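Local coordinates for protein phosphoserine aminotransferase SerC (Cytophaga hutchinsonii ATCC 33406, PDB 3FFR) that probably catalyses the pyridoxal-phosphate-dependent transamination that yields phosphoserine, acting as a class-V aminotransferase of serine biosynthesis, at residues N51-L55 against T256-L260. Sequence-based numbering, arbitrary orientation.
Sequences NLKTL and TGDML
Build both segments as regular alpha-helix, phi/psi near -65°/-40°, with Leu55 N 2.8 Å from Asn51 O and Leu260 N 2.9 Å from Thr256 O. Segment 51-55 is the last turn of helix 39-55, which leads to edge strand 62-67 of the seven-stranded sheet; 256-260 lies in helix 246-262, just before helix 264-284. This is near-parallel helix-helix packing: axes 27° apart, 9.7 Å at closest, Asn51 CA 6.0 Å from Thr256 CA and Leu55 CA 6.2 Å from Leu260 CA.

Among apolar contacts, Leu260 (m, t) brings CD2 to Leu55 CA at 3.7 Å, and to Leu55 CD1 and Thr54 CG2, both at 3.8 Å. Leu55 (t, p) puts CD2 4.1 Å from SE of Met259, a selenomethionine. Leu52 CD2 meets Thr256 CG2 at 4.0 Å and leans on Val64 of strand 62-67.

Asn51 (chi1 m) makes a tight van der Waals contact, CB to Thr256 OG1 at 3.1 Å. Separately, Asn51 ND2 gives Thr256 OG1 a weak hydrogen bond, 3.4 Å; Thr256 (chi1 p) also bonds to Leu252 O.

Leu55 and Leu260 thus supply the apolar half, Met259 at its side, and Asn51 and Thr256 the other, where Asn51 ND2 also bonds the Gly253 carbonyl of helix 246-262, linking side chain to backbone.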
# COMPACT_ATOMS: atom_id res chain seq x y z
N ASN A 51 19.06 3.03 7.33
CA ASN A 51 19.78 1.82 6.85
C ASN A 51 19.88 1.81 5.34
O ASN A 51 20.86 1.37 4.79
CB ASN A 51 19.14 0.51 7.33
CG ASN A 51 19.42 0.22 8.81
OD1 ASN A 51 20.17 0.95 9.48
ND2 ASN A 51 18.79 -0.87 9.33
N LEU A 52 18.84 2.31 4.66
CA LEU A 52 18.88 2.38 3.20
C LEU A 52 19.95 3.40 2.77
O LEU A 52 20.67 3.17 1.80
CB LEU A 52 17.53 2.74 2.59
CG LEU A 52 16.50 1.61 2.57
CD1 LEU A 52 15.09 2.17 2.25
CD2 LEU A 52 16.90 0.52 1.53
N LYS A 53 20.01 4.51 3.49
CA LYS A 53 20.99 5.56 3.12
C LYS A 53 22.40 5.00 3.29
O LYS A 53 23.32 5.30 2.52
CB LYS A 53 20.79 6.82 3.94
CG LYS A 53 19.49 7.53 3.60
CD LYS A 53 19.13 8.68 4.55
CE LYS A 53 17.80 9.28 4.18
NZ LYS A 53 17.38 10.43 5.05
N THR A 54 22.57 4.19 4.32
CA THR A 54 23.90 3.63 4.59
C THR A 54 24.24 2.54 3.55
O THR A 54 25.31 2.54 2.89
CB THR A 54 23.97 3.04 6.01
OG1 THR A 54 23.68 4.07 6.97
CG2 THR A 54 25.35 2.47 6.30
N LEU A 55 23.29 1.65 3.36
CA LEU A 55 23.52 0.50 2.45
C LEU A 55 23.79 0.94 1.03
O LEU A 55 24.60 0.34 0.31
CB LEU A 55 22.32 -0.43 2.46
CG LEU A 55 22.44 -1.71 1.64
CD1 LEU A 55 23.40 -2.64 2.34
CD2 LEU A 55 21.03 -2.36 1.46
N THR A 256 17.50 -4.83 6.10
CA THR A 256 18.62 -3.98 5.67
C THR A 256 19.71 -4.02 6.72
O THR A 256 20.89 -3.93 6.38
CB THR A 256 18.22 -2.55 5.35
OG1 THR A 256 17.48 -1.95 6.44
CG2 THR A 256 17.33 -2.52 4.07
N GLY A 257 19.34 -4.18 7.99
CA GLY A 257 20.36 -4.31 9.06
C GLY A 257 21.20 -5.56 8.82
O GLY A 257 22.45 -5.56 8.91
N ASP A 258 20.50 -6.62 8.49
CA ASP A 258 21.15 -7.90 8.21
C ASP A 258 22.08 -7.72 7.00
O ASP A 258 23.19 -8.24 6.97
CB ASP A 258 20.11 -9.01 7.92
CG ASP A 258 19.26 -9.37 9.13
OD1 ASP A 258 19.80 -9.32 10.26
OD2 ASP A 258 18.06 -9.72 8.96
N MSE A 259 21.60 -7.01 5.99
CA MSE A 259 22.37 -6.81 4.77
C MSE A 259 23.64 -6.01 5.03
O MSE A 259 24.71 -6.28 4.46
CB MSE A 259 21.53 -6.15 3.65
CG MSE A 259 20.51 -7.05 3.10
SE MSE A 259 19.47 -6.12 1.71
CE MSE A 259 18.44 -7.61 1.07
N LEU A 260 23.51 -5.05 5.91
CA LEU A 260 24.65 -4.21 6.27
C LEU A 260 25.75 -5.01 6.94
O LEU A 260 26.92 -4.62 6.88
CB LEU A 260 24.25 -3.06 7.19
CG LEU A 260 23.50 -1.92 6.52
CD1 LEU A 260 22.78 -1.06 7.56
CD2 LEU A 260 24.43 -1.12 5.65